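PDB 2Q04: acetoin utilization protein from Exiguobacterium sibiricum, which probably transfers acyl groups from acyl-CoA, as a GNAT-family acetyltransferase linked to the utilization of acetoin. Local coordinates for residues A[5-10]-A[20-25]; A[32-37]-A[69-74]. All blocks are in the same frame, centred on the assembly; numbering follows the deposited sequence.

In the fold
Contacts 1 and 2 belong to one mixed sheet, and their centres lie 15 Å apart. Contact 1 closes the hairpin of strands 8-12 and 19-23; later in the chain, contact 2 sets the short strand 34-35 beside strand 71-79. Strand 62-68 connects them, pairing with 19-23 and with 71-79. They also touch directly at the ring of Y33, whose CE2 lies 4.1 Å from V25 CG1 and whose OH is 3.8 Å from E22 OE2; both are packing contacts. Near contact 2, a bound acetic acid, probably from the crystallisation liquor, comes about 3 Å from the side chain of L35, though it may mark a pocket.

Contact 1 (A[5-10]-A[20-25]); sequences KQFNHR and EIEGPV
An antiparallel beta hairpin brings N8, H9 and R10 against G23, E22 and I21, its short strand axes 173° apart. N8-G23 and R10-I21 are the hydrogen-bonded pairs, each with two backbone bonds, among them N8 N to G23 O at 2.8 Å; H9-E22 between them is a non-hydrogen-bonded pair. H9 sets its CG anti to the backbone N (chi1 166°), and its ring extends toward E20, where NE2 donates to OE1 at 2.9 Å. That oxygen is approached on its anti lone pair, and ring and carboxylate planes differ by only 12°; T11 OG1 is a second partner of the same oxygen. The edge of the H9 ring also places CD2 3.2 Å from E22 OE1, an oxygen already salt-bridged to R67. Beyond it, the F7 ring brings CZ to 3.6 Å from E22 CB, while P24 O sits in the ring plane at its edge, 3.6 Å from CD1. The peptide before P24 is cis, and the proline's CD rests 3.1 Å from Q6 O. At the backbone angles of G23 a CB would collide with the preceding carbonyl oxygen, a reason for glycine there. One water accepts from N8 ND2 and lies 3.0 Å from G23 O, one of several acceptors competing for its protons. On the face bearing N8 and I21, helix 112-121 packs through V119, which touches both, and through K115 and L116 against I21; along its other edge, strand 19-23 is hydrogen-bonded to strand 62-68 through R67 and I65.

Contact 2 (A[32-37]-A[69-74]); sequences TYKLDP and GNDIIG
Y33 lies against N70 and I72, and its side chain can be traced outward atom by atom. CB sits 3.3 Å from N70 O and 3.7 Å from I72 CD1, with a backbone carbonyl oxygen and a methyl as its two nearest partners. Chi1 (-60°) sets CG anti to the carbonyl carbon; beyond it the two ring flanks meet different partners: CD1 is 3.7 Å from N70 OD1, which lies in the ring plane at the edge, while CD2 is 4.1 Å from I72 CD1. The ring and the N70 amide planes are 46° apart. T32 OG1, hydrogen-bonded to I29 O, stands 4.1 Å above the plane on one ring face, offset toward the rim. CE1 also approaches N70 OD1; CE2 packs on V25, and OH lies near E22 of strand 19-23. An alanine here would keep CB against I72 CD1, but losing the ring would probably open a gap beside N70 OD1 and I72 CD1.

The backbones run parallel, with K34 facing D71 and L35 facing I72. Three bonds define this register: K34 N to N70 O at 2.8 Å, I72 N to K34 O, and D36 N to I72 O at 2.9 Å. On the face of L35 and I72, L35 CD2 meets I72 CG2 at 3.8 Å, while Q48, H49 and L52 of helix 45-56 touch L35 as well. Just past the pairing, I73 and G74 both face A66, forming a classic beta bulge. D36 OD2 accepts from G38 N and is salt-bridged to R106, in the loop between strand 95-103 and helix 112-121, where, as in other GNAT enzymes, the pyrophosphate of acetyl-CoA would probably be held.

Contact 1 (A[5-10]-A[20-25])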
loop_
_atom_site.group_PDB
_atom_site.type_symbol
_atom_site.label_atom_id
_atom_site.label_comp_id
_atom_site.label_asym_id
_atom_site.label_seq_id
_atom_site.Cartn_x
_atom_site.Cartn_y
_atom_site.Cartn_z
ATOM N N LYS A 5 4.482 6.606 15.544
ATOM C CA LYS A 5 3.474 5.745 14.943
ATOM C C LYS A 5 2.313 5.508 15.910
ATOM O O LYS A 5 2.493 4.928 16.991
ATOM C CB LYS A 5 4.106 4.414 14.517
ATOM C CG LYS A 5 5.124 4.553 13.357
ATOM C CD LYS A 5 5.892 3.267 13.127
ATOM C CE LYS A 5 7.147 3.510 12.323
ATOM N NZ LYS A 5 8.018 2.291 12.251
ATOM N N GLN A 6 1.134 6.001 15.535
ATOM C CA GLN A 6 -0.067 5.838 16.347
ATOM C C GLN A 6 -0.777 4.526 15.985
ATOM O O GLN A 6 -1.227 4.337 14.847
ATOM C CB GLN A 6 -1.021 7.023 16.131
ATOM C CG GLN A 6 -2.181 7.097 17.130
ATOM C CD GLN A 6 -3.261 8.065 16.694
ATOM O OE1 GLN A 6 -3.878 7.893 15.644
ATOM N NE2 GLN A 6 -3.504 9.078 17.504
ATOM N N PHE A 7 -0.867 3.626 16.959
ATOM C CA PHE A 7 -1.581 2.373 16.780
ATOM C C PHE A 7 -3.079 2.627 16.773
ATOM O O PHE A 7 -3.605 3.279 17.661
ATOM C CB PHE A 7 -1.234 1.390 17.910
ATOM C CG PHE A 7 -1.972 0.078 17.818
ATOM C CD1 PHE A 7 -1.446 -0.984 17.088
ATOM C CD2 PHE A 7 -3.202 -0.086 18.434
ATOM C CE1 PHE A 7 -2.130 -2.188 16.993
ATOM C CE2 PHE A 7 -3.894 -1.288 18.329
ATOM C CZ PHE A 7 -3.353 -2.336 17.615
ATOM N N ASN A 8 -3.755 2.112 15.761
ATOM C CA ASN A 8 -5.202 2.223 15.676
ATOM C C ASN A 8 -5.820 0.875 15.434
ATOM O O ASN A 8 -5.160 -0.029 14.955
ATOM C CB ASN A 8 -5.594 3.199 14.575
ATOM C CG ASN A 8 -5.289 4.632 14.944
ATOM O OD1 ASN A 8 -5.989 5.239 15.767
ATOM N ND2 ASN A 8 -4.225 5.181 14.362
ATOM N N HIS A 9 -7.090 0.736 15.793
ATOM C CA HIS A 9 -7.771 -0.542 15.708
ATOM C C HIS A 9 -9.257 -0.377 15.457
ATOM O O HIS A 9 -9.907 0.453 16.070
ATOM C CB HIS A 9 -7.575 -1.327 17.011
ATOM C CG HIS A 9 -8.499 -2.495 17.154
ATOM N ND1 HIS A 9 -9.790 -2.368 17.614
ATOM C CD2 HIS A 9 -8.334 -3.806 16.857
ATOM C CE1 HIS A 9 -10.380 -3.548 17.591
ATOM N NE2 HIS A 9 -9.516 -4.437 17.142
ATOM N N ARG A 10 -9.790 -1.197 14.559
ATOM C CA ARG A 10 -11.233 -1.315 14.367
ATOM C C ARG A 10 -11.565 -2.785 14.098
ATOM O O ARG A 10 -10.750 -3.522 13.530
ATOM C CB ARG A 10 -11.704 -0.457 13.186
ATOM C CG ARG A 10 -11.482 1.054 13.349
ATOM C CD ARG A 10 -12.405 1.657 14.369
ATOM N NE ARG A 10 -12.368 3.125 14.337
ATOM C CZ ARG A 10 -11.439 3.882 14.943
ATOM N NH1 ARG A 10 -10.444 3.321 15.621
ATOM N NH2 ARG A 10 -11.504 5.211 14.858
ATOM N N GLU A 20 -10.015 -8.259 12.900
ATOM C CA GLU A 20 -9.384 -7.143 13.578
ATOM C C GLU A 20 -8.450 -6.424 12.632
ATOM O O GLU A 20 -7.508 -7.024 12.068
ATOM C CB GLU A 20 -8.631 -7.613 14.822
ATOM C CG GLU A 20 -9.447 -8.526 15.731
ATOM C CD GLU A 20 -10.855 -8.000 15.996
ATOM O OE1 GLU A 20 -11.006 -6.785 16.247
ATOM O OE2 GLU A 20 -11.810 -8.807 15.952
ATOM N N ILE A 21 -8.733 -5.148 12.417
ATOM C CA ILE A 21 -7.948 -4.322 11.529
ATOM C C ILE A 21 -7.196 -3.304 12.350
ATOM O O ILE A 21 -7.792 -2.412 12.942
ATOM C CB ILE A 21 -8.837 -3.638 10.503
ATOM C CG1 ILE A 21 -9.522 -4.713 9.647
ATOM C CG2 ILE A 21 -8.011 -2.689 9.618
ATOM C CD1 ILE A 21 -10.450 -4.193 8.676
ATOM N N GLU A 22 -5.874 -3.450 12.398
ATOM C CA GLU A 22 -5.084 -2.703 13.336
ATOM C C GLU A 22 -3.645 -2.497 12.872
ATOM O O GLU A 22 -3.090 -3.311 12.132
ATOM C CB GLU A 22 -5.078 -3.432 14.673
ATOM C CG GLU A 22 -4.426 -4.828 14.601
ATOM C CD GLU A 22 -4.619 -5.637 15.850
ATOM O OE1 GLU A 22 -5.705 -5.555 16.460
ATOM O OE2 GLU A 22 -3.701 -6.397 16.204
ATOM N N GLY A 23 -3.030 -1.434 13.387
ATOM C CA GLY A 23 -1.630 -1.150 13.139
ATOM C C GLY A 23 -1.345 0.330 13.317
ATOM O O GLY A 23 -2.270 1.109 13.584
ATOM N N PRO A 24 -0.060 0.744 13.129
ATOM C CA PRO A 24 1.057 -0.141 12.747
ATOM C C PRO A 24 1.441 -1.157 13.842
ATOM O O PRO A 24 1.476 -0.819 15.038
ATOM C CB PRO A 24 2.223 0.844 12.482
ATOM C CG PRO A 24 1.594 2.204 12.421
ATOM C CD PRO A 24 0.373 2.149 13.251
ATOM N N VAL A 25 1.708 -2.392 13.415
ATOM C CA VAL A 25 2.082 -3.486 14.318
ATOM C C VAL A 25 3.603 -3.595 14.383
ATOM O O VAL A 25 4.278 -3.532 13.359
ATOM C CB VAL A 25 1.503 -4.849 13.808
ATOM C CG1 VAL A 25 1.817 -5.961 14.777
ATOM C CG2 VAL A 25 -0.015 -4.737 13.575
HETATM O O HOH W 1 -2.987 3.656 12.176
#

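Contact 2 (A[32-37]-A[69-74])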
loop_
_atom_site.group_PDB
_atom_site.type_symbol
_atom_site.label_atom_id
_atom_site.label_comp_id
_atom_site.label_asym_id
_atom_site.label_seq_id
_atom_site.Cartn_x
_atom_site.Cartn_y
_atom_site.Cartn_z
ATOM N N THR A 32 5.031 -13.182 15.737
ATOM C CA THR A 32 4.256 -14.197 16.473
ATOM C C THR A 32 2.998 -14.642 15.696
ATOM O O THR A 32 2.429 -15.698 15.979
ATOM C CB THR A 32 3.828 -13.680 17.857
ATOM O OG1 THR A 32 2.950 -12.560 17.704
ATOM C CG2 THR A 32 5.048 -13.266 18.680
ATOM N N TYR A 33 2.567 -13.827 14.732
ATOM C CA TYR A 33 1.409 -14.170 13.914
ATOM C C TYR A 33 1.806 -15.126 12.790
ATOM O O TYR A 33 2.972 -15.495 12.656
ATOM C CB TYR A 33 0.762 -12.906 13.325
ATOM C CG TYR A 33 0.267 -11.907 14.357
ATOM C CD1 TYR A 33 -0.449 -12.322 15.473
ATOM C CD2 TYR A 33 0.454 -10.546 14.171
ATOM C CE1 TYR A 33 -0.910 -11.405 16.413
ATOM C CE2 TYR A 33 -0.021 -9.619 15.091
ATOM C CZ TYR A 33 -0.701 -10.054 16.209
ATOM O OH TYR A 33 -1.167 -9.136 17.122
ATOM N N LYS A 34 0.819 -15.541 12.000
ATOM C CA LYS A 34 1.042 -16.461 10.895
ATOM C C LYS A 34 0.316 -15.972 9.642
ATOM O O LYS A 34 -0.900 -15.865 9.631
ATOM C CB LYS A 34 0.535 -17.858 11.269
ATOM C CG LYS A 34 0.719 -18.906 10.174
ATOM C CD LYS A 34 0.367 -20.306 10.672
ATOM C CE LYS A 34 0.706 -21.373 9.632
ATOM N NZ LYS A 34 0.493 -22.761 10.150
ATOM N N LEU A 35 1.068 -15.674 8.591
ATOM C CA LEU A 35 0.461 -15.264 7.326
ATOM C C LEU A 35 -0.426 -16.370 6.763
ATOM O O LEU A 35 -0.012 -17.536 6.679
ATOM C CB LEU A 35 1.533 -14.904 6.290
ATOM C CG LEU A 35 1.982 -13.443 6.214
ATOM C CD1 LEU A 35 2.906 -13.250 5.014
ATOM C CD2 LEU A 35 0.794 -12.504 6.117
ATOM N N ASP A 36 -1.640 -15.997 6.367
ATOM C CA ASP A 36 -2.566 -16.931 5.752
ATOM C C ASP A 36 -1.939 -17.518 4.473
ATOM O O ASP A 36 -1.298 -16.788 3.706
ATOM C CB ASP A 36 -3.869 -16.222 5.404
ATOM C CG ASP A 36 -4.931 -17.167 4.950
ATOM O OD1 ASP A 36 -5.503 -17.869 5.810
ATOM O OD2 ASP A 36 -5.205 -17.214 3.732
ATOM N N PRO A 37 -2.141 -18.840 4.226
ATOM C CA PRO A 37 -1.528 -19.501 3.052
ATOM C C PRO A 37 -1.944 -18.902 1.696
ATOM O O PRO A 37 -1.267 -19.130 0.695
ATOM C CB PRO A 37 -2.027 -20.948 3.162
ATOM C CG PRO A 37 -2.425 -21.116 4.590
ATOM C CD PRO A 37 -2.924 -19.793 5.039
ATOM N N GLY A 69 -7.506 -14.004 15.128
ATOM C CA GLY A 69 -6.642 -14.740 16.049
ATOM C C GLY A 69 -5.182 -14.440 15.745
ATOM O O GLY A 69 -4.808 -13.297 15.593
ATOM N N ASN A 70 -4.372 -15.487 15.610
ATOM C CA ASN A 70 -2.956 -15.328 15.240
ATOM C C ASN A 70 -2.747 -15.278 13.718
ATOM O O ASN A 70 -1.619 -15.142 13.250
ATOM C CB ASN A 70 -2.123 -16.477 15.821
ATOM C CG ASN A 70 -1.754 -16.254 17.251
ATOM O OD1 ASN A 70 -1.151 -15.238 17.599
ATOM N ND2 ASN A 70 -2.057 -17.225 18.092
ATOM N N ASP A 71 -3.842 -15.365 12.958
ATOM C CA ASP A 71 -3.767 -15.480 11.503
ATOM C C ASP A 71 -3.977 -14.132 10.776
ATOM O O ASP A 71 -5.046 -13.530 10.859
ATOM C CB ASP A 71 -4.798 -16.500 11.011
ATOM C CG ASP A 71 -4.537 -17.897 11.542
ATOM O OD1 ASP A 71 -3.412 -18.398 11.362
ATOM O OD2 ASP A 71 -5.461 -18.501 12.125
ATOM N N ILE A 72 -2.955 -13.700 10.032
ATOM C CA ILE A 72 -3.056 -12.497 9.194
ATOM C C ILE A 72 -3.671 -12.876 7.846
ATOM O O ILE A 72 -3.065 -13.612 7.068
ATOM C CB ILE A 72 -1.670 -11.864 8.929
ATOM C CG1 ILE A 72 -0.967 -11.530 10.240
ATOM C CG2 ILE A 72 -1.824 -10.614 8.091
ATOM C CD1 ILE A 72 0.499 -11.161 10.069
ATOM N N ILE A 73 -4.867 -12.366 7.573
ATOM C CA ILE A 73 -5.576 -12.692 6.322
ATOM C C ILE A 73 -5.547 -11.515 5.347
ATOM O O ILE A 73 -6.155 -11.560 4.286
ATOM C CB ILE A 73 -7.070 -13.164 6.595
ATOM C CG1 ILE A 73 -7.905 -12.057 7.265
ATOM C CG2 ILE A 73 -7.074 -14.380 7.464
ATOM C CD1 ILE A 73 -8.507 -11.056 6.299
ATOM N N GLY A 74 -4.800 -10.487 5.703
ATOM C CA GLY A 74 -4.646 -9.333 4.864
ATOM C C GLY A 74 -3.699 -8.335 5.494
ATOM O O GLY A 74 -3.480 -8.355 6.700
#